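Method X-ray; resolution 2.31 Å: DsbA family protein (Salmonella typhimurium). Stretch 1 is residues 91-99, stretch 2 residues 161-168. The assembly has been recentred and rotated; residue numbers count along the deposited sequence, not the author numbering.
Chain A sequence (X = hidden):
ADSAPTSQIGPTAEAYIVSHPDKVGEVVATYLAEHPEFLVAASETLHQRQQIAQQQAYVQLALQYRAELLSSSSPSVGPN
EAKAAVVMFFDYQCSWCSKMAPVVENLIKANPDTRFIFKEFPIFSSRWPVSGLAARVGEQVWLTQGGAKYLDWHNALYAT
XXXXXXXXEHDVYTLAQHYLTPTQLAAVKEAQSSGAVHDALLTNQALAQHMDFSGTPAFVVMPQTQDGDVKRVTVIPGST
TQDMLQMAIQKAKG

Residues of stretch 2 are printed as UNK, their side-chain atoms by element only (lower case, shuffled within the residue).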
# COMPACT_ATOMS: atom_id res chain seq x y z
N ASP A 91 9.67 14.48 -14.34
CA ASP A 91 9.07 15.74 -13.92
C ASP A 91 9.95 16.27 -12.79
O ASP A 91 10.32 15.51 -11.89
CB ASP A 91 7.62 15.49 -13.47
CG ASP A 91 6.87 16.74 -13.02
OD1 ASP A 91 7.50 17.76 -12.61
OD2 ASP A 91 5.61 16.68 -13.04
N TYR A 92 10.31 17.55 -12.84
CA TYR A 92 11.15 18.08 -11.77
C TYR A 92 10.47 17.99 -10.40
O TYR A 92 11.16 17.96 -9.38
CB TYR A 92 11.56 19.52 -12.05
CG TYR A 92 12.67 19.65 -13.07
CD1 TYR A 92 13.97 19.22 -12.78
CD2 TYR A 92 12.41 20.17 -14.33
CE1 TYR A 92 14.99 19.33 -13.72
CE2 TYR A 92 13.43 20.29 -15.28
CZ TYR A 92 14.71 19.86 -14.97
OH TYR A 92 15.72 19.98 -15.91
N GLN A 93 9.14 17.95 -10.34
CA GLN A 93 8.44 17.85 -9.07
C GLN A 93 8.10 16.42 -8.68
O GLN A 93 7.46 16.20 -7.65
CB GLN A 93 7.19 18.71 -9.09
CG GLN A 93 7.53 20.17 -9.12
CD GLN A 93 6.36 21.03 -8.78
OE1 GLN A 93 6.11 21.30 -7.60
NE2 GLN A 93 5.64 21.49 -9.81
N CYS A 94 8.51 15.45 -9.46
CA CYS A 94 8.44 14.06 -9.04
C CYS A 94 9.45 13.79 -7.93
O CYS A 94 10.66 13.87 -8.17
CB CYS A 94 8.70 13.16 -10.24
SG CYS A 94 8.70 11.47 -9.82
N SER A 95 8.97 13.47 -6.73
CA SER A 95 9.86 13.35 -5.58
C SER A 95 10.83 12.17 -5.72
O SER A 95 11.97 12.27 -5.25
CB SER A 95 9.06 13.24 -4.27
OG SER A 95 8.28 12.07 -4.20
N TRP A 96 10.43 11.07 -6.35
CA TRP A 96 11.41 9.99 -6.47
C TRP A 96 12.32 10.14 -7.69
O TRP A 96 13.45 9.62 -7.66
CB TRP A 96 10.72 8.62 -6.46
CG TRP A 96 9.99 8.24 -7.71
CD1 TRP A 96 10.44 7.39 -8.70
CD2 TRP A 96 8.67 8.63 -8.09
NE1 TRP A 96 9.48 7.25 -9.67
CE2 TRP A 96 8.38 8.00 -9.33
CE3 TRP A 96 7.70 9.45 -7.50
CZ2 TRP A 96 7.16 8.17 -9.99
CZ3 TRP A 96 6.47 9.62 -8.17
CH2 TRP A 96 6.21 8.98 -9.40
N CYS A 97 11.90 10.86 -8.73
CA CYS A 97 12.83 11.27 -9.78
C CYS A 97 13.95 12.11 -9.19
O CYS A 97 15.13 11.94 -9.51
CB CYS A 97 12.12 12.09 -10.85
SG CYS A 97 10.90 11.20 -11.78
N SER A 98 13.57 13.05 -8.33
CA SER A 98 14.56 13.85 -7.63
C SER A 98 15.56 12.96 -6.91
O SER A 98 16.77 13.11 -7.08
CB SER A 98 13.85 14.79 -6.66
OG SER A 98 14.77 15.65 -6.04
N LYS A 99 15.07 11.98 -6.13
CA LYS A 99 16.00 11.15 -5.37
C LYS A 99 16.81 10.21 -6.25
O LYS A 99 17.84 9.71 -5.80
CB LYS A 99 15.27 10.32 -4.30
CG LYS A 99 14.33 11.14 -3.45
CD LYS A 99 14.96 11.43 -2.13
CE LYS A 99 13.98 12.04 -1.15
NZ LYS A 99 14.52 11.94 0.22
N UNK A 161 15.20 20.58 -3.71
CA UNK A 161 14.44 19.69 -2.87
C UNK A 161 12.95 20.01 -2.89
O UNK A 161 12.20 19.53 -2.03
N UNK A 162 12.50 20.80 -3.87
CA UNK A 162 11.10 21.23 -3.93
C UNK A 162 10.34 20.31 -4.89
O UNK A 162 10.59 20.32 -6.11
c UNK A 162 11.01 22.71 -4.33
c UNK A 162 11.65 25.81 -2.15
n UNK A 162 11.67 27.31 -2.27
c UNK A 162 11.51 25.10 -3.49
c UNK A 162 11.78 23.61 -3.34
N UNK A 163 9.44 19.49 -4.34
CA UNK A 163 8.78 18.44 -5.09
C UNK A 163 7.30 18.43 -4.74
O UNK A 163 6.87 19.04 -3.75
c UNK A 163 9.42 17.05 -4.82
c UNK A 163 9.31 16.65 -3.34
c UNK A 163 10.88 17.03 -5.28
N UNK A 164 6.52 17.76 -5.59
CA UNK A 164 5.11 17.40 -5.32
C UNK A 164 4.26 18.64 -5.04
O UNK A 164 3.37 18.62 -4.17
c UNK A 164 5.02 16.39 -4.18
c UNK A 164 5.14 14.25 -5.54
c UNK A 164 5.84 15.16 -4.53
o UNK A 164 3.96 14.49 -5.85
o UNK A 164 5.83 13.34 -6.10
N UNK A 165 4.51 19.71 -5.79
CA UNK A 165 3.74 20.93 -5.68
C UNK A 165 4.48 22.08 -5.02
O UNK A 165 4.03 23.22 -5.13
N UNK A 166 5.62 21.82 -4.37
CA UNK A 166 6.35 22.87 -3.67
C UNK A 166 7.25 23.70 -4.58
O UNK A 166 7.75 24.75 -4.13
c UNK A 166 7.20 22.26 -2.54
N UNK A 167 7.51 23.29 -5.82
CA UNK A 167 8.31 24.09 -6.75
C UNK A 167 7.42 25.10 -7.47
O UNK A 167 6.50 24.71 -8.19
c UNK A 167 10.68 22.89 -9.61
c UNK A 167 10.10 23.86 -8.60
c UNK A 167 9.01 23.19 -7.76
c UNK A 167 11.20 24.39 -7.71
N UNK A 168 7.70 26.39 -7.30
CA UNK A 168 6.93 27.46 -7.92
C UNK A 168 7.70 28.08 -9.08
O UNK A 168 8.91 27.96 -9.19
c UNK A 168 6.58 28.55 -6.91
o UNK A 168 7.79 29.16 -6.46
c UNK A 168 5.77 28.00 -5.73

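Position 161 has no side-chain atoms. It is the first residue after a helix to leave helical angles, and its phi is positive, at 67°. Nothing of stretch 1 lies close to where a CB would sit. The bare backbone and the positive phi identify Gly161.

Position 162 carries four carbons in a row ending in a nitrogen. The end of that unbranched chain leads away from stretch 1, and the nitrogen is hydrogen-bonded elsewhere in the structure. The residue is Lys162. Its backbone O lies 4.3 Å from Gln93 CG.

Position 163 has three side-chain carbons, one carrying the other two. One terminal carbon lies 3.5 Å from Ser95 CB, and the other 4.0 Å from Ser98 CB. The branch at CB, with no heteroatom, makes this Val163. The first of these methyls is CG2 and the second CG1. They thus pack on the first turn of the helix that starts at Ser95.

Position 164 has three carbons, the third bearing two oxygens. The CA-to-CB bond points away from stretch 1, but the end of the side chain comes back to it. One carboxylate oxygen accepts from Ser95 N at 3.2 Å, with a nearly straight angle of 167°. The carboxylate therefore meets a backbone N-H in the first turn of the helix. A carboxylate after two further carbons is glutamate, Glu164, and the accepting oxygen is OE2. Glu164 N donates to Gln93 O at 2.7 Å.

Position 165 again has no side-chain atoms. Its phi is 107°, and a CB here would be jammed against the carbonyl O of the residue before. This is Gly165. Its N makes a weak hydrogen bond to Gln93 OE1 at 2.9 Å.

Position 166 has one side-chain carbon, so it is Ala166. Its N bonds back to Val163 O at 3.1 Å, closing a type I' turn.

Position 167 has four carbons, forked at the second. Its CA-to-CB bond points toward stretch 1, and the residue is buried. One terminal carbon lies 4.3 Å from Tyr92 CB. The residue is Leu167, and that carbon is CD2. Leu167 N donates to Gln93 OE1 at 3.0 Å.

Position 168 has one carbon carrying an oxygen and another carbon. Its CA-to-CB bond points away from stretch 1, and its side chain caps a backbone N just past the stretch. It is Thr168.

The contact centres on Gln93. Its backbone O takes Glu164 N, while its side-chain OE1 reaches the turn and accepts from Leu167 N and, weakly, from Gly165 N. Glu164 returns the link through Ser95 N. Val163 and Leu167 add apolar packing, and together the two stretches bury 415 Å².

Stretch 2, residues 161-168: GKVEGALT
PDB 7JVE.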